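Local coordinates for protein dihydrodipicolinate synthase (Bacteroides thetaiotaomicron, PDB 4XKY) that probably works as a Schiff-base-forming aldolase of the DapA family, consistent with use of pyruvate in dihydrodipicolinate synthesis for lysine or in a related lyase reaction, at residues L58-I63 and V89-L94; T48-S53 and D274-P279; P192-A197 and K240-S245. All coordinates share one frame; numbering follows the deposited sequence.

The chain is a TIM barrel followed by C-terminal helices; contact 1 lies within the barrel, and contacts 2 and 3 join the barrel to the helices that follow it. Contact 1 pairs helices 56-70 and 85-97. Contact 2 ties the loop between strand 42-44 and helix 56-70 to the late loop between helices 257-268 and 285-298, so along the chain it encloses both others. Contacts 1 and 2 touch, with centres 16 Å apart, whereas contacts 1 and 3 are on opposite sides of the chain's centre, 30 Å apart. Contact 3 joins the segment after strand 187-190 to helix 231-247. Contact 2 holds the predicted pyruvate-binding Thr48, and Glu193 of contact 3 comes about 7 Å from its side chain.

Contact 1: residues L58-I63 and V89-L94; sequences LRMEMI and VNLACL
This is an apolar helix-to-helix packing in the outer layer of the barrel, between helix 56-70 and helix 85-97. The axes of 58-63 and 89-94 run nearly parallel, at 24°, and come within 10.6 Å of each other, which leaves room for two interleaved rows of long side chains. Each row has residues three apart: Met60 and Ile63 on one helix, Leu91 and Leu94 on the other. Leu94, its CG anti to the backbone N (chi1 176°), extends toward the facing helix and puts CD2 between Met60 and Ile63, 3.7 Å from Met60 CG and 3.9 Å from Ile63 CG2. Leu91 turns its CG beside its own backbone N, so that its two methyls divide the work. CD2 faces Met60 CG at 4.0 Å and Ile63 CD1 at 4.1 Å, while CD1 meets the guanidinium of Arg59 obliquely, 3.4 Å from NH2. That guanidinium has its polar partner elsewhere, in a salt bridge with Asp82, and the methyl packs against it. An alanine in place of Leu91 would probably loosen the seam, since both branches that reach Met60, Ile63 and Arg59 would be gone. The helices follow successive strands, 42-44 and 76-79, and their side-by-side, nearly parallel packing is the neighbour relation repeated around the helical shell of a TIM barrel.

Contact 2: residues T48-S53 and D274-P279; sequences TGESQS and DYVAAP
Glu50 carries this contact, reaching from the loop after strand 42-44 to the irregular segment 274-279, which is extended from Tyr275 to Ala278. Its own backbone is left-handed helical, and its side chain sets out toward the other segment. From there CG lies anti to the carbonyl carbon, the chain runs on extended, and a turn at chi3 (92°) swings the carboxylate so that OE1 meets the N-H of Ala277. The hydrogen bond from Ala277 N to Glu50 OE1 is 3.0 Å long and nearly straight, 165° at the hydrogen, and it uses the syn lone pair of the oxygen. The same OE1 lies 3.6 Å from Val276 CG1, a methyl placed anti to its backbone N, and the two side chains cross at about a right angle. A water adds a second grip, donating to Glu50 OE1 at 2.7 Å and to Ala277 O at 2.8 Å. Ser53, with OG swung between its backbone N and carbonyl carbon (chi1 80°), donates to that water over 3.1 Å from OG, so one water joins three groups. A second water bridges the two main chains, 2.8 Å from Ser53 O and 2.7 Å from Ala278 O, the carbonyl of the cis peptide bond to Pro279. The other carboxylate oxygen, OE2, forms a salt bridge with Lys263 of helix 257-268, whose ammonium also bonds to Tyr275 O; this charge would probably keep the buried Glu50 ionised. Thr48, a predicted pyruvate-binding residue, lies two positions earlier, and Thr48, Gly49 and Glu50 close the Gly-Thr-Thr-Gly-Glu sequence, a signature of the DapA family in the loop that follows the second barrel strand.

Contact 3: residues P192-A197 and K240-S245; sequences PEEIMA and KVMQIS
Glu194, in a short 3-10 turn after barrel strand 187-190, spans the gap to helix 231-247 of the C-terminal helices. Its CB rests on the thioether of Met242, 3.6 Å from SD, with CE a little farther off. The first torsion sets CG anti to the carbonyl carbon, where it touches two partners, 3.6 Å from Met242 SD and 3.5 Å from Ser245 OG. Met242, bent at both chi2 and chi3, crosses Glu194 at about a right angle. A bend at chi2 (90°) then turns the carboxylate toward the serine, and CD passes 3.6 Å from Ser245 OG. At the tip, OE2 accepts a hydrogen bond of 2.7 Å from Ser245 OG through its anti lone pair, the one directed away from OE1. The hydroxyl reaches it because OG is anti to the backbone N of Ser245. Elsewhere in the contact, Val241 CG1 packs 3.9 Å from Glu193 O, while the carboxylate of Glu193 turns to Tyr249 and Gly211. A buried serine hydroxyl thus spends its proton on a carboxylate: one glutamate meets a thioether and a hydroxyl about one turn apart, and a neutral donor would probably offset its charge only in part.

Contact 1: residues L58-I63 and V89-L94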
# COMPACT_ATOMS: atom_id res chain seq x y z
N LEU A 58 -23.22 -22.39 -4.35
CA LEU A 58 -24.08 -21.24 -4.59
C LEU A 58 -23.71 -20.50 -5.85
O LEU A 58 -24.58 -20.10 -6.61
CB LEU A 58 -24.06 -20.30 -3.40
CG LEU A 58 -25.22 -19.36 -3.16
CD1 LEU A 58 -26.55 -20.03 -3.34
CD2 LEU A 58 -25.09 -18.84 -1.75
N ARG A 59 -22.42 -20.36 -6.12
CA ARG A 59 -21.98 -19.76 -7.37
C ARG A 59 -22.55 -20.58 -8.56
O ARG A 59 -23.03 -20.02 -9.53
CB ARG A 59 -20.46 -19.67 -7.41
CG ARG A 59 -19.90 -18.71 -6.38
CD ARG A 59 -18.47 -19.04 -6.00
NE ARG A 59 -17.54 -18.58 -7.03
CZ ARG A 59 -16.26 -18.91 -7.07
NH1 ARG A 59 -15.74 -19.73 -6.15
NH2 ARG A 59 -15.50 -18.44 -8.06
N MET A 60 -22.53 -21.91 -8.47
CA MET A 60 -23.07 -22.73 -9.56
C MET A 60 -24.57 -22.55 -9.72
O MET A 60 -25.05 -22.43 -10.84
CB MET A 60 -22.70 -24.20 -9.39
CG MET A 60 -21.21 -24.40 -9.60
SD MET A 60 -20.54 -26.08 -9.50
CE MET A 60 -21.35 -26.76 -8.05
N GLU A 61 -25.31 -22.49 -8.62
CA GLU A 61 -26.74 -22.25 -8.68
C GLU A 61 -27.08 -20.88 -9.27
O GLU A 61 -28.05 -20.76 -10.00
CB GLU A 61 -27.37 -22.41 -7.31
CG GLU A 61 -27.23 -23.83 -6.80
CD GLU A 61 -27.88 -24.06 -5.45
OE1 GLU A 61 -28.35 -23.08 -4.83
OE2 GLU A 61 -27.89 -25.22 -5.01
N MET A 62 -26.28 -19.87 -8.99
CA MET A 62 -26.54 -18.56 -9.54
C MET A 62 -26.40 -18.61 -11.05
O MET A 62 -27.22 -18.06 -11.75
CB MET A 62 -25.59 -17.51 -8.98
CG MET A 62 -25.77 -16.09 -9.53
SD MET A 62 -27.41 -15.40 -9.23
CE MET A 62 -27.23 -13.78 -9.96
N ILE A 63 -25.34 -19.24 -11.54
CA ILE A 63 -25.13 -19.39 -12.97
C ILE A 63 -26.28 -20.14 -13.64
O ILE A 63 -26.82 -19.67 -14.64
CB ILE A 63 -23.81 -20.12 -13.23
CG1 ILE A 63 -22.64 -19.21 -12.85
CG2 ILE A 63 -23.67 -20.55 -14.69
CD1 ILE A 63 -21.33 -19.96 -12.69
N VAL A 89 -11.88 -22.86 -14.52
CA VAL A 89 -12.21 -23.55 -15.75
C VAL A 89 -13.53 -24.32 -15.57
O VAL A 89 -14.37 -24.31 -16.46
CB VAL A 89 -11.05 -24.47 -16.20
CG1 VAL A 89 -11.51 -25.40 -17.33
CG2 VAL A 89 -9.85 -23.62 -16.64
N ASN A 90 -13.73 -24.94 -14.41
CA ASN A 90 -14.97 -25.67 -14.16
C ASN A 90 -16.20 -24.73 -14.23
O ASN A 90 -17.24 -25.13 -14.75
CB ASN A 90 -14.87 -26.40 -12.81
CG ASN A 90 -16.14 -27.15 -12.46
OD1 ASN A 90 -16.43 -28.19 -13.03
ND2 ASN A 90 -16.91 -26.61 -11.52
N LEU A 91 -16.08 -23.50 -13.73
CA LEU A 91 -17.21 -22.58 -13.79
C LEU A 91 -17.48 -22.17 -15.22
O LEU A 91 -18.66 -22.02 -15.60
CB LEU A 91 -17.00 -21.32 -12.95
CG LEU A 91 -16.99 -21.49 -11.44
CD1 LEU A 91 -16.73 -20.15 -10.79
CD2 LEU A 91 -18.29 -22.09 -10.92
N ALA A 92 -16.41 -21.94 -15.98
CA ALA A 92 -16.54 -21.63 -17.41
C ALA A 92 -17.28 -22.74 -18.16
O ALA A 92 -18.18 -22.44 -18.91
CB ALA A 92 -15.19 -21.39 -18.06
N CYS A 93 -16.91 -24.00 -17.95
CA CYS A 93 -17.61 -25.12 -18.61
C CYS A 93 -19.09 -25.23 -18.21
O CYS A 93 -19.95 -25.52 -19.04
CB CYS A 93 -16.89 -26.44 -18.34
SG CYS A 93 -15.21 -26.39 -19.04
N LEU A 94 -19.36 -24.99 -16.93
CA LEU A 94 -20.72 -24.96 -16.43
C LEU A 94 -21.49 -23.85 -17.13
O LEU A 94 -22.58 -24.07 -17.66
CB LEU A 94 -20.71 -24.75 -14.93
CG LEU A 94 -22.13 -24.61 -14.37
CD1 LEU A 94 -22.71 -26.00 -14.16
CD2 LEU A 94 -22.18 -23.81 -13.09

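Contact 2: residues T48-S53 and D274-P279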
# COMPACT_ATOMS: atom_id res chain seq x y z
N THR A 48 -20.24 -7.13 -6.94
CA THR A 48 -21.63 -6.88 -6.57
C THR A 48 -22.46 -8.15 -6.26
O THR A 48 -23.38 -8.11 -5.41
CB THR A 48 -22.31 -6.05 -7.66
OG1 THR A 48 -21.62 -4.79 -7.76
CG2 THR A 48 -23.72 -5.78 -7.33
N GLY A 49 -22.09 -9.25 -6.93
CA GLY A 49 -22.69 -10.59 -6.74
C GLY A 49 -22.07 -11.40 -5.62
O GLY A 49 -22.40 -12.58 -5.45
N GLU A 50 -21.15 -10.79 -4.86
CA GLU A 50 -20.51 -11.44 -3.68
C GLU A 50 -19.78 -12.76 -4.04
O GLU A 50 -19.76 -13.69 -3.23
CB GLU A 50 -21.59 -11.73 -2.60
CG GLU A 50 -22.12 -10.53 -1.84
CD GLU A 50 -23.38 -10.84 -1.03
OE1 GLU A 50 -23.31 -11.21 0.18
OE2 GLU A 50 -24.47 -10.70 -1.62
N SER A 51 -19.19 -12.90 -5.22
CA SER A 51 -18.78 -14.26 -5.65
C SER A 51 -17.77 -14.93 -4.70
O SER A 51 -17.91 -16.09 -4.30
CB SER A 51 -18.18 -14.28 -7.06
OG SER A 51 -17.93 -15.64 -7.44
N GLN A 52 -16.77 -14.16 -4.31
CA GLN A 52 -15.71 -14.71 -3.46
C GLN A 52 -16.24 -15.28 -2.14
O GLN A 52 -15.74 -16.31 -1.67
CB GLN A 52 -14.69 -13.62 -3.15
CG GLN A 52 -15.29 -12.47 -2.35
CD GLN A 52 -14.59 -11.15 -2.61
OE1 GLN A 52 -13.56 -11.10 -3.29
NE2 GLN A 52 -15.16 -10.07 -2.08
N SER A 53 -17.27 -14.63 -1.57
CA SER A 53 -17.73 -14.97 -0.21
C SER A 53 -18.79 -16.09 -0.20
O SER A 53 -19.15 -16.62 0.85
CB SER A 53 -18.20 -13.71 0.52
OG SER A 53 -19.52 -13.36 0.12
N ASP A 274 -32.98 -8.89 0.77
CA ASP A 274 -31.81 -8.08 1.13
C ASP A 274 -30.75 -8.87 1.87
O ASP A 274 -29.76 -8.29 2.33
CB ASP A 274 -32.23 -6.88 2.00
CG ASP A 274 -33.12 -7.29 3.17
OD1 ASP A 274 -33.51 -8.47 3.30
OD2 ASP A 274 -33.41 -6.41 4.00
N TYR A 275 -30.93 -10.18 2.00
CA TYR A 275 -29.97 -10.95 2.83
C TYR A 275 -28.54 -10.87 2.29
O TYR A 275 -28.33 -11.00 1.08
CB TYR A 275 -30.40 -12.44 2.96
CG TYR A 275 -29.70 -13.13 4.10
CD1 TYR A 275 -30.25 -13.12 5.38
CD2 TYR A 275 -28.47 -13.77 3.92
CE1 TYR A 275 -29.61 -13.74 6.42
CE2 TYR A 275 -27.82 -14.37 4.97
CZ TYR A 275 -28.42 -14.35 6.21
OH TYR A 275 -27.84 -14.93 7.28
N VAL A 276 -27.57 -10.69 3.19
CA VAL A 276 -26.14 -10.57 2.84
C VAL A 276 -25.35 -11.72 3.49
O VAL A 276 -25.54 -12.03 4.67
CB VAL A 276 -25.56 -9.22 3.30
CG1 VAL A 276 -24.06 -9.15 3.03
CG2 VAL A 276 -26.26 -8.07 2.59
N ALA A 277 -24.46 -12.38 2.73
CA ALA A 277 -23.82 -13.58 3.24
C ALA A 277 -22.75 -13.22 4.26
O ALA A 277 -22.01 -12.26 4.06
CB ALA A 277 -23.13 -14.34 2.12
N ALA A 278 -22.67 -14.01 5.31
CA ALA A 278 -21.56 -13.97 6.23
C ALA A 278 -20.23 -14.00 5.45
O ALA A 278 -20.11 -14.71 4.45
CB ALA A 278 -21.63 -15.15 7.19
N PRO A 279 -19.23 -13.26 5.92
CA PRO A 279 -19.16 -12.59 7.22
C PRO A 279 -19.91 -11.26 7.39
O PRO A 279 -19.90 -10.70 8.49
CB PRO A 279 -17.66 -12.29 7.36
CG PRO A 279 -17.21 -12.06 5.94
CD PRO A 279 -18.04 -12.97 5.09
O HOH W 1 -21.05 -11.19 1.66
O HOH W 2 -18.08 -16.15 3.34

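Contact 3: residues P192-A197 and K240-S245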
# COMPACT_ATOMS: atom_id res chain seq x y z
N PRO A 192 -17.50 1.42 -12.44
CA PRO A 192 -18.07 2.37 -11.51
C PRO A 192 -19.04 3.31 -12.17
O PRO A 192 -18.67 3.98 -13.14
CB PRO A 192 -16.85 3.12 -10.98
CG PRO A 192 -15.77 2.12 -11.09
CD PRO A 192 -16.03 1.45 -12.40
N GLU A 193 -20.26 3.38 -11.65
CA GLU A 193 -21.33 4.10 -12.33
C GLU A 193 -21.15 5.61 -12.32
O GLU A 193 -21.68 6.28 -13.20
CB GLU A 193 -22.72 3.71 -11.78
CG GLU A 193 -23.01 4.06 -10.32
CD GLU A 193 -23.94 3.07 -9.64
OE1 GLU A 193 -24.87 3.49 -8.92
OE2 GLU A 193 -23.75 1.85 -9.81
N GLU A 194 -20.40 6.13 -11.34
CA GLU A 194 -20.21 7.57 -11.22
C GLU A 194 -19.45 8.17 -12.43
O GLU A 194 -19.56 9.35 -12.71
CB GLU A 194 -19.52 7.90 -9.89
CG GLU A 194 -20.34 7.49 -8.65
CD GLU A 194 -20.04 6.08 -8.17
OE1 GLU A 194 -19.42 5.28 -8.93
OE2 GLU A 194 -20.42 5.80 -7.01
N ILE A 195 -18.72 7.35 -13.18
CA ILE A 195 -17.92 7.83 -14.30
C ILE A 195 -18.31 7.18 -15.64
O ILE A 195 -17.56 7.26 -16.62
CB ILE A 195 -16.43 7.57 -14.06
CG1 ILE A 195 -16.16 6.09 -13.77
CG2 ILE A 195 -15.94 8.47 -12.95
CD1 ILE A 195 -14.69 5.70 -13.83
N MET A 196 -19.48 6.56 -15.67
CA MET A 196 -19.99 5.94 -16.89
C MET A 196 -20.26 6.99 -17.93
O MET A 196 -19.88 6.83 -19.09
CB MET A 196 -21.28 5.17 -16.61
CG MET A 196 -21.88 4.43 -17.79
SD MET A 196 -23.18 5.38 -18.64
CE MET A 196 -24.51 5.39 -17.44
N ALA A 197 -20.96 8.06 -17.54
CA ALA A 197 -21.34 9.10 -18.48
C ALA A 197 -20.10 9.73 -19.11
O ALA A 197 -20.04 9.92 -20.32
CB ALA A 197 -22.19 10.15 -17.81
N LYS A 240 -28.76 12.67 -10.64
CA LYS A 240 -29.50 11.59 -9.99
C LYS A 240 -28.57 10.42 -9.65
O LYS A 240 -28.59 9.90 -8.53
CB LYS A 240 -30.64 11.09 -10.88
CG LYS A 240 -31.80 12.06 -11.02
CD LYS A 240 -32.95 11.37 -11.76
CE LYS A 240 -33.87 12.34 -12.49
NZ LYS A 240 -34.83 12.96 -11.54
N VAL A 241 -27.76 9.99 -10.62
CA VAL A 241 -26.75 8.98 -10.33
C VAL A 241 -25.87 9.42 -9.16
O VAL A 241 -25.61 8.61 -8.28
CB VAL A 241 -25.90 8.64 -11.57
CG1 VAL A 241 -24.71 7.77 -11.19
CG2 VAL A 241 -26.75 7.88 -12.57
N MET A 242 -25.44 10.68 -9.11
CA MET A 242 -24.55 11.07 -8.00
C MET A 242 -25.29 11.14 -6.66
O MET A 242 -24.70 10.88 -5.61
CB MET A 242 -23.75 12.34 -8.28
CG MET A 242 -22.69 12.22 -9.38
SD MET A 242 -21.59 10.77 -9.35
CE MET A 242 -20.82 11.03 -7.75
N GLN A 243 -26.58 11.42 -6.69
CA GLN A 243 -27.39 11.38 -5.48
C GLN A 243 -27.54 9.95 -4.93
O GLN A 243 -27.45 9.72 -3.73
CB GLN A 243 -28.77 12.00 -5.74
CG GLN A 243 -29.53 12.25 -4.44
CD GLN A 243 -30.90 12.83 -4.68
OE1 GLN A 243 -31.18 13.35 -5.73
NE2 GLN A 243 -31.77 12.71 -3.69
N ILE A 244 -27.77 8.99 -5.82
CA ILE A 244 -27.87 7.57 -5.43
C ILE A 244 -26.57 7.18 -4.76
O ILE A 244 -26.55 6.62 -3.67
CB ILE A 244 -28.12 6.69 -6.67
CG1 ILE A 244 -29.54 6.86 -7.16
CG2 ILE A 244 -27.85 5.23 -6.36
CD1 ILE A 244 -29.70 6.50 -8.61
N SER A 245 -25.47 7.51 -5.43
CA SER A 245 -24.13 7.21 -4.91
C SER A 245 -23.83 7.82 -3.53
O SER A 245 -23.19 7.17 -2.66
CB SER A 245 -23.07 7.63 -5.95
OG SER A 245 -21.76 7.52 -5.41